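Local coordinates for Alr3699 protein (Nostoc sp., PDB 4XSO) that is of unknown specific function but is a GT-B-fold glycosyltransferase relative, with two Rossmann-like domains facing each other across a cleft, at residues G19-C24 with Y101-K106; V177-F182 with A318-E323; I223-L228 with H255-R260. All blocks are in the same frame, centred on the assembly; numbering follows the deposited sequence.

Interaction 1 (G19-C24 with Y101-K106); sequences GGAELC and YANTQK
Ala21, in the first turn of the helix starting at Gly20, lies closest to Asn103 in the turn after strand 99-102, with CA atoms 7.1 Å apart, so the gap between the backbones is spanned by the side chain of Asn103. The bridge is one hydrogen bond: Asn103 ND2 donates to Ala21 O over 3.0 Å, with an N-H...O angle of 138°. Ala21 O lies almost in the amide plane of Asn103, yet the donor comes from above the carbonyl plane of Ala21, 69° out of it, and uses neither lone pair. Chi1 of -156° turns CG of Asn103 away from its own backbone N and sends the amide across toward the helix. The methyl of Ala21 also packs on the same nitrogen, CB to ND2 being 3.9 Å. Glu22, its chain bent at chi2, crosses Thr104 at about a right angle, and its OE2 meets the methyl CG2 of Thr104 at 3.7 Å. The polar ends have further partners outside the segments: Asn103 ND2 bonds Asp13 OD2, Asn103 OD1 pairs with His127 NE2, Thr104 OG1 with Gln14 OE1, and Glu22 OE2 lies close to the like-charged Asp13 OD1. The first turn of helix 20-29 thus sits beside the C-terminal ends of two neighbouring parallel strands, 9-13 and 99-102, with strand 122-126 next in the sheet and touching Asn103 through His125.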
loop_
_atom_site.group_PDB
_atom_site.type_symbol
_atom_site.label_atom_id
_atom_site.label_comp_id
_atom_site.label_asym_id
_atom_site.label_seq_id
_atom_site.Cartn_x
_atom_site.Cartn_y
_atom_site.Cartn_z
ATOM N N GLY A 19 -20.397 11.184 10.458
ATOM C CA GLY A 19 -21.485 10.671 9.593
ATOM C C GLY A 19 -22.163 9.429 10.160
ATOM O O GLY A 19 -21.867 8.980 11.280
ATOM N N GLY A 20 -23.053 8.824 9.389
ATOM C CA GLY A 20 -23.788 7.669 9.904
ATOM C C GLY A 20 -22.883 6.510 10.336
ATOM O O GLY A 20 -23.056 5.948 11.423
ATOM N N ALA A 21 -21.894 6.210 9.513
ATOM C CA ALA A 21 -20.972 5.141 9.763
ATOM C C ALA A 21 -20.125 5.387 11.063
ATOM O O ALA A 21 -19.876 4.483 11.819
ATOM C CB ALA A 21 -20.074 4.968 8.554
ATOM N N GLU A 22 -19.749 6.631 11.297
ATOM C CA GLU A 22 -18.921 6.991 12.445
ATOM C C GLU A 22 -19.713 6.838 13.760
ATOM O O GLU A 22 -19.244 6.215 14.721
ATOM C CB GLU A 22 -18.366 8.389 12.214
ATOM C CG GLU A 22 -17.323 8.469 11.132
ATOM C CD GLU A 22 -17.837 8.289 9.680
ATOM O OE1 GLU A 22 -18.967 8.703 9.339
ATOM O OE2 GLU A 22 -17.065 7.750 8.840
ATOM N N LEU A 23 -20.953 7.318 13.772
ATOM C CA LEU A 23 -21.855 7.151 14.901
ATOM C C LEU A 23 -22.090 5.696 15.188
ATOM O O LEU A 23 -22.125 5.278 16.365
ATOM C CB LEU A 23 -23.227 7.853 14.631
ATOM C CG LEU A 23 -23.232 9.383 14.341
ATOM C CD1 LEU A 23 -24.641 9.907 14.042
ATOM C CD2 LEU A 23 -22.615 10.175 15.484
ATOM N N CYS A 24 -22.300 4.897 14.133
ATOM C CA CYS A 24 -22.469 3.449 14.334
ATOM C C CYS A 24 -21.187 2.846 14.961
ATOM O O CYS A 24 -21.266 1.987 15.831
ATOM C CB CYS A 24 -22.864 2.730 13.033
ATOM S SG CYS A 24 -23.274 0.966 13.200
ATOM N N TYR A 101 -10.426 -3.660 11.732
ATOM C CA TYR A 101 -11.860 -3.549 11.428
ATOM C C TYR A 101 -12.059 -2.228 10.702
ATOM O O TYR A 101 -12.029 -1.150 11.309
ATOM C CB TYR A 101 -12.643 -3.659 12.745
ATOM C CG TYR A 101 -14.116 -3.802 12.699
ATOM C CD1 TYR A 101 -14.933 -2.786 12.258
ATOM C CD2 TYR A 101 -14.718 -4.919 13.285
ATOM C CE1 TYR A 101 -16.319 -2.882 12.343
ATOM C CE2 TYR A 101 -16.108 -5.045 13.364
ATOM C CZ TYR A 101 -16.903 -4.038 12.895
ATOM O OH TYR A 101 -18.273 -4.162 12.982
ATOM N N ALA A 102 -12.135 -2.335 9.385
ATOM C CA ALA A 102 -12.265 -1.165 8.480
ATOM C C ALA A 102 -13.726 -0.816 8.289
ATOM O O ALA A 102 -14.540 -1.661 7.875
ATOM C CB ALA A 102 -11.619 -1.471 7.147
ATOM N N ASN A 103 -14.024 0.458 8.556
ATOM C CA ASN A 103 -15.367 0.962 8.634
ATOM C C ASN A 103 -15.803 1.876 7.462
ATOM O O ASN A 103 -16.934 2.322 7.414
ATOM C CB ASN A 103 -15.555 1.643 9.985
ATOM C CG ASN A 103 -17.023 1.677 10.416
ATOM O OD1 ASN A 103 -17.637 0.656 10.537
ATOM N ND2 ASN A 103 -17.558 2.870 10.687
ATOM N N THR A 104 -14.897 2.125 6.527
ATOM C CA THR A 104 -15.158 3.000 5.391
ATOM C C THR A 104 -14.257 2.535 4.285
ATOM O O THR A 104 -13.390 1.650 4.485
ATOM C CB THR A 104 -14.859 4.508 5.662
ATOM O OG1 THR A 104 -13.436 4.718 5.747
ATOM C CG2 THR A 104 -15.559 5.004 6.895
ATOM N N GLN A 105 -14.501 3.052 3.062
ATOM C CA GLN A 105 -13.752 2.572 1.883
ATOM C C GLN A 105 -12.266 2.773 1.859
ATOM O O GLN A 105 -11.505 1.865 1.525
ATOM C CB GLN A 105 -14.278 3.202 0.587
ATOM C CG GLN A 105 -15.460 2.509 0.006
ATOM C CD GLN A 105 -15.896 3.119 -1.331
ATOM O OE1 GLN A 105 -17.012 3.657 -1.448
ATOM N NE2 GLN A 105 -15.014 3.059 -2.333
ATOM N N LYS A 106 -11.829 3.981 2.101
ATOM C CA LYS A 106 -10.403 4.207 2.217
ATOM C C LYS A 106 -9.763 3.445 3.377
ATOM O O LYS A 106 -8.550 3.114 3.344
ATOM C CB LYS A 106 -10.140 5.683 2.446
ATOM C CG LYS A 106 -10.799 6.640 1.416
ATOM C CD LYS A 106 -9.965 7.916 1.316
ATOM C CE LYS A 106 -10.784 9.176 1.180
ATOM N NZ LYS A 106 -11.188 9.400 -0.225
#

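Interaction 2 (V177-F182 with A318-E323); sequences VIYNGF and AMELVE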
loop_
_atom_site.group_PDB
_atom_site.type_symbol
_atom_site.label_atom_id
_atom_site.label_comp_id
_atom_site.label_asym_id
_atom_site.label_seq_id
_atom_site.Cartn_x
_atom_site.Cartn_y
_atom_site.Cartn_z
ATOM N N VAL A 177 -25.271 -9.748 7.015
ATOM C CA VAL A 177 -25.973 -8.532 7.290
ATOM C C VAL A 177 -26.071 -8.353 8.813
ATOM O O VAL A 177 -26.468 -9.267 9.453
ATOM C CB VAL A 177 -27.397 -8.472 6.666
ATOM C CG1 VAL A 177 -28.185 -7.329 7.192
ATOM C CG2 VAL A 177 -27.323 -8.404 5.121
ATOM N N ILE A 178 -25.653 -7.222 9.356
ATOM C CA ILE A 178 -25.872 -6.909 10.794
ATOM C C ILE A 178 -26.320 -5.464 10.796
ATOM O O ILE A 178 -25.625 -4.584 10.335
ATOM C CB ILE A 178 -24.635 -7.065 11.669
ATOM C CG1 ILE A 178 -24.120 -8.485 11.648
ATOM C CG2 ILE A 178 -24.945 -6.691 13.133
ATOM C CD1 ILE A 178 -22.896 -8.660 12.499
ATOM N N TYR A 179 -27.531 -5.229 11.325
ATOM C CA TYR A 179 -28.180 -3.919 11.277
ATOM C C TYR A 179 -27.504 -3.044 12.366
ATOM O O TYR A 179 -26.853 -3.553 13.241
ATOM C CB TYR A 179 -29.677 -4.145 11.536
ATOM C CG TYR A 179 -30.433 -4.825 10.391
ATOM C CD1 TYR A 179 -30.409 -4.261 9.108
ATOM C CD2 TYR A 179 -31.268 -5.934 10.588
ATOM C CE1 TYR A 179 -31.108 -4.821 8.033
ATOM C CE2 TYR A 179 -31.994 -6.498 9.475
ATOM C CZ TYR A 179 -31.909 -5.926 8.207
ATOM O OH TYR A 179 -32.596 -6.419 7.020
ATOM N N ASN A 180 -27.662 -1.721 12.275
ATOM C CA ASN A 180 -27.306 -0.759 13.309
ATOM C C ASN A 180 -28.116 -1.060 14.597
ATOM O O ASN A 180 -29.282 -1.523 14.574
ATOM C CB ASN A 180 -27.613 0.663 12.832
ATOM C CG ASN A 180 -26.655 1.202 11.769
ATOM O OD1 ASN A 180 -26.001 0.471 11.012
ATOM N ND2 ASN A 180 -26.663 2.494 11.633
ATOM N N GLY A 181 -27.490 -0.851 15.730
ATOM C CA GLY A 181 -28.180 -1.096 17.020
ATOM C C GLY A 181 -28.422 0.240 17.718
ATOM O O GLY A 181 -27.715 1.183 17.448
ATOM N N PHE A 182 -29.401 0.259 18.609
ATOM C CA PHE A 182 -29.851 1.430 19.355
ATOM C C PHE A 182 -30.179 1.067 20.809
ATOM O O PHE A 182 -30.750 0.026 21.063
ATOM C CB PHE A 182 -31.126 1.981 18.688
ATOM C CG PHE A 182 -30.908 2.370 17.264
ATOM C CD1 PHE A 182 -30.957 1.410 16.265
ATOM C CD2 PHE A 182 -30.632 3.712 16.923
ATOM C CE1 PHE A 182 -30.666 1.746 14.934
ATOM C CE2 PHE A 182 -30.430 4.042 15.614
ATOM C CZ PHE A 182 -30.456 3.048 14.611
ATOM N N ALA A 318 -34.689 1.261 3.584
ATOM C CA ALA A 318 -36.043 1.539 4.119
ATOM C C ALA A 318 -37.008 0.395 3.909
ATOM O O ALA A 318 -37.830 0.051 4.774
ATOM C CB ALA A 318 -36.623 2.807 3.473
ATOM N N MET A 319 -36.912 -0.232 2.746
ATOM C CA MET A 319 -37.811 -1.346 2.439
ATOM C C MET A 319 -37.606 -2.523 3.411
ATOM O O MET A 319 -38.505 -3.301 3.599
ATOM C CB MET A 319 -37.640 -1.803 0.970
ATOM C CG MET A 319 -37.296 -0.678 0.002
ATOM S SD MET A 319 -37.534 -1.143 -1.739
ATOM C CE MET A 319 -35.910 -1.609 -2.272
ATOM N N GLU A 320 -36.458 -2.649 4.085
ATOM C CA GLU A 320 -36.242 -3.814 4.977
ATOM C C GLU A 320 -36.656 -3.453 6.396
ATOM O O GLU A 320 -36.772 -4.335 7.252
ATOM C CB GLU A 320 -34.749 -4.146 5.083
ATOM C CG GLU A 320 -34.110 -4.624 3.823
ATOM C CD GLU A 320 -32.591 -4.413 3.858
ATOM O OE1 GLU A 320 -31.942 -4.980 4.775
ATOM O OE2 GLU A 320 -32.075 -3.723 2.947
ATOM N N LEU A 321 -36.780 -2.150 6.634
ATOM C CA LEU A 321 -37.156 -1.622 7.908
ATOM C C LEU A 321 -38.653 -1.591 8.156
ATOM O O LEU A 321 -39.105 -1.651 9.330
ATOM C CB LEU A 321 -36.584 -0.224 8.079
ATOM C CG LEU A 321 -35.069 -0.066 7.810
ATOM C CD1 LEU A 321 -34.618 1.357 8.046
ATOM C CD2 LEU A 321 -34.259 -1.001 8.693
ATOM N N VAL A 322 -39.427 -1.394 7.094
ATOM C CA VAL A 322 -40.853 -1.072 7.258
ATOM C C VAL A 322 -41.662 -2.038 6.473
ATOM O O VAL A 322 -41.345 -2.237 5.340
ATOM C CB VAL A 322 -41.221 0.343 6.709
ATOM C CG1 VAL A 322 -42.724 0.536 6.724
ATOM C CG2 VAL A 322 -40.550 1.490 7.459
ATOM N N GLU A 323 -42.705 -2.636 7.056
ATOM C CA GLU A 323 -43.722 -3.323 6.217
ATOM C C GLU A 323 -44.923 -2.423 6.196
ATOM O O GLU A 323 -45.453 -2.067 7.265
ATOM C CB GLU A 323 -44.131 -4.703 6.715
ATOM C CG GLU A 323 -43.228 -5.826 6.268
ATOM C CD GLU A 323 -43.537 -6.306 4.855
ATOM O OE1 GLU A 323 -44.561 -5.871 4.238
ATOM O OE2 GLU A 323 -42.732 -7.130 4.371
#
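Tyr179 and Glu320 make the direct contact between residues 177-182, the loop after strand 175-177, and the short, weakly bonded helix 318-321; their backbones stay well apart, the nearest CA atoms, of Tyr179 and Leu321, being 9.9 Å from each other. Ala318 O accepts weak bonds from the backbone N atoms of Leu321 and Val322. Glu320 follows with its chain extended beyond CG, which carries the carboxylate to the hydroxyl of Tyr179. The phenol donates to Glu320 OE1 over 2.7 Å, using the anti lone pair of that oxygen. OE1 sits at the edge of the ring and in its plane, 3.4 Å from Tyr179 CE1, while ring and carboxylate planes are 46° apart. One face of the ring is met by Val177 CG1, 3.9 Å above the plane and offset toward the rim. Glu320 OE1 also accepts from Gln159 N and its OE2 from Ala160 N, so three donors fix the carboxylate at the start of helix 159-167, whose amides would probably favour its negative form. Leu321 comes next and lays its side chain on Phe368, whose ring meets that of Tyr179 edge to face. This is an interdomain contact between the two Rossmann-like domains of a GT-B fold, joining the loop after the last strand of one sheet to a helix of the other domain.

Interaction 3 (I223-L228 with H255-R260); sequences ILIDAL and HQQITR
Ile225, Asp226, Gln257 and Ile258 pack together the helices of two successive beta-alpha-beta units in a Rossmann-like domain. The segments run nearly parallel, at 3°, with axes 10.2 Å apart. Ile225 packs against both Gln257 and Ile258: its CG2 lies 3.6 Å from Gln257 CD and 3.8 Å from Ile258 CG1, and its CD1 reaches the end of the Ile258 side chain, the two isoleucines crossing at about a right angle. Gln257 stretches out along an extended chain, with chi1 of 176°, over Ile225 to Asp226. There NE2 donates to Asp226 OD1 over 2.7 Å; the N-H...O angle is 130°, and the donor stands above the carboxylate plane although the acceptor lies close to the amide plane. NE2 also bonds to His222 O, whereas the buried OE1 of Gln257 has no partner in the model. Behind the pair lies the parallel sheet: Leu224 rests on strand 235-240, Ile258 on strand 267-271, and Leu228 touches both. Helix 336-348 meets helix 221-228 through Asp226 and Ala227.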
loop_
_atom_site.group_PDB
_atom_site.type_symbol
_atom_site.label_atom_id
_atom_site.label_comp_id
_atom_site.label_asym_id
_atom_site.label_seq_id
_atom_site.Cartn_x
_atom_site.Cartn_y
_atom_site.Cartn_z
ATOM N N ILE A 223 -39.853 17.749 -0.840
ATOM C CA ILE A 223 -40.946 16.803 -1.091
ATOM C C ILE A 223 -42.006 16.889 0.040
ATOM O O ILE A 223 -43.183 16.944 -0.248
ATOM C CB ILE A 223 -40.396 15.339 -1.218
ATOM C CG1 ILE A 223 -39.255 15.250 -2.233
ATOM C CG2 ILE A 223 -41.513 14.336 -1.544
ATOM C CD1 ILE A 223 -39.749 15.460 -3.655
ATOM N N LEU A 224 -41.577 16.910 1.328
ATOM C CA LEU A 224 -42.500 17.121 2.431
ATOM C C LEU A 224 -43.255 18.453 2.256
ATOM O O LEU A 224 -44.451 18.528 2.500
ATOM C CB LEU A 224 -41.776 17.027 3.806
ATOM C CG LEU A 224 -42.633 17.357 5.042
ATOM C CD1 LEU A 224 -43.775 16.374 5.152
ATOM C CD2 LEU A 224 -41.764 17.288 6.310
ATOM N N ILE A 225 -42.526 19.507 1.910
ATOM C CA ILE A 225 -43.112 20.837 1.699
ATOM C C ILE A 225 -44.174 20.792 0.556
ATOM O O ILE A 225 -45.292 21.210 0.806
ATOM C CB ILE A 225 -42.005 21.897 1.501
ATOM C CG1 ILE A 225 -41.186 22.008 2.802
ATOM C CG2 ILE A 225 -42.622 23.237 1.149
ATOM C CD1 ILE A 225 -39.806 22.562 2.594
ATOM N N ASP A 226 -43.872 20.177 -0.608
ATOM C CA ASP A 226 -44.909 20.024 -1.654
ATOM C C ASP A 226 -46.114 19.229 -1.143
ATOM O O ASP A 226 -47.257 19.618 -1.328
ATOM C CB ASP A 226 -44.365 19.321 -2.869
ATOM C CG ASP A 226 -43.493 20.196 -3.737
ATOM O OD1 ASP A 226 -43.631 21.412 -3.650
ATOM O OD2 ASP A 226 -42.645 19.647 -4.502
ATOM N N ALA A 227 -45.877 18.147 -0.399
ATOM C CA ALA A 227 -47.007 17.421 0.165
ATOM C C ALA A 227 -47.811 18.274 1.162
ATOM O O ALA A 227 -49.024 18.132 1.260
ATOM C CB ALA A 227 -46.542 16.136 0.843
ATOM N N LEU A 228 -47.169 19.153 1.924
ATOM C CA LEU A 228 -47.906 19.959 2.899
ATOM C C LEU A 228 -48.956 20.824 2.190
ATOM O O LEU A 228 -50.061 21.002 2.674
ATOM C CB LEU A 228 -46.933 20.854 3.680
ATOM C CG LEU A 228 -47.186 20.940 5.182
ATOM C CD1 LEU A 228 -47.345 19.551 5.764
ATOM C CD2 LEU A 228 -46.046 21.668 5.893
ATOM N N HIS A 255 -36.711 27.860 1.580
ATOM C CA HIS A 255 -37.397 29.062 2.079
ATOM C C HIS A 255 -38.311 29.697 1.031
ATOM O O HIS A 255 -39.440 30.137 1.337
ATOM C CB HIS A 255 -36.368 30.074 2.599
ATOM C CG HIS A 255 -35.799 29.737 3.962
ATOM N ND1 HIS A 255 -36.582 29.627 5.083
ATOM C CD2 HIS A 255 -34.523 29.673 4.403
ATOM C CE1 HIS A 255 -35.833 29.420 6.152
ATOM N NE2 HIS A 255 -34.573 29.443 5.767
ATOM N N GLN A 256 -37.862 29.672 -0.220
ATOM C CA GLN A 256 -38.600 30.360 -1.292
ATOM C C GLN A 256 -39.790 29.541 -1.623
ATOM O O GLN A 256 -40.915 30.060 -1.758
ATOM C CB GLN A 256 -37.738 30.493 -2.547
ATOM C CG GLN A 256 -36.494 31.357 -2.311
ATOM C CD GLN A 256 -35.910 31.922 -3.603
ATOM O OE1 GLN A 256 -34.996 31.334 -4.206
ATOM N NE2 GLN A 256 -36.460 33.057 -4.047
ATOM N N GLN A 257 -39.549 28.224 -1.708
ATOM C CA GLN A 257 -40.611 27.259 -1.981
ATOM C C GLN A 257 -41.737 27.455 -0.946
ATOM O O GLN A 257 -42.935 27.565 -1.293
ATOM C CB GLN A 257 -40.067 25.787 -1.929
ATOM C CG GLN A 257 -41.138 24.708 -2.113
ATOM C CD GLN A 257 -40.671 23.275 -1.869
ATOM O OE1 GLN A 257 -39.602 23.049 -1.346
ATOM N NE2 GLN A 257 -41.501 22.308 -2.228
ATOM N N ILE A 258 -41.367 27.402 0.335
ATOM C CA ILE A 258 -42.327 27.536 1.381
ATOM C C ILE A 258 -43.161 28.850 1.272
ATOM O O ILE A 258 -44.365 28.866 1.452
ATOM C CB ILE A 258 -41.603 27.513 2.759
ATOM C CG1 ILE A 258 -41.069 26.115 3.086
ATOM C CG2 ILE A 258 -42.524 28.043 3.869
ATOM C CD1 ILE A 258 -40.000 26.150 4.131
ATOM N N THR A 259 -42.490 29.965 1.072
ATOM C CA THR A 259 -43.194 31.236 0.811
ATOM C C THR A 259 -44.003 31.183 -0.504
ATOM O O THR A 259 -45.146 31.545 -0.532
ATOM C CB THR A 259 -42.196 32.381 0.728
ATOM O OG1 THR A 259 -41.620 32.593 2.028
ATOM C CG2 THR A 259 -42.922 33.668 0.261
ATOM N N ARG A 260 -43.436 30.688 -1.583
ATOM C CA ARG A 260 -44.254 30.518 -2.805
ATOM C C ARG A 260 -45.563 29.667 -2.623
ATOM O O ARG A 260 -46.623 29.962 -3.223
ATOM C CB ARG A 260 -43.356 29.942 -3.893
ATOM C CG ARG A 260 -44.046 29.609 -5.223
ATOM C CD ARG A 260 -43.027 29.196 -6.319
ATOM N NE ARG A 260 -42.236 27.990 -6.009
ATOM C CZ ARG A 260 -42.702 26.729 -5.957
ATOM N NH1 ARG A 260 -43.980 26.444 -6.174
ATOM N NH2 ARG A 260 -41.879 25.727 -5.672
#

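In the fold
Interactions 1 and 2 are neighbours, with centres about 17 Å apart, and they touch where Cys24 packs against Asn180. Interaction 1 belongs to the first Rossmann-like domain, interaction 2 spans both domains, and interaction 3 lies within the second. Interaction 3 is remote: its centre is about 34 Å from that of interaction 1 and about 30 Å from that of interaction 2, with nearest atoms about 20 and 13 Å away. Along the chain, its helices fall between the two segments of interaction 2. One glycerol lies about 5 Å from the Ala21 side chain, probably on the side of the interdomain cleft, where GT-B enzymes generally have their active site; another is hydrogen-bonded to Val177 O. Both probably come from crystallisation.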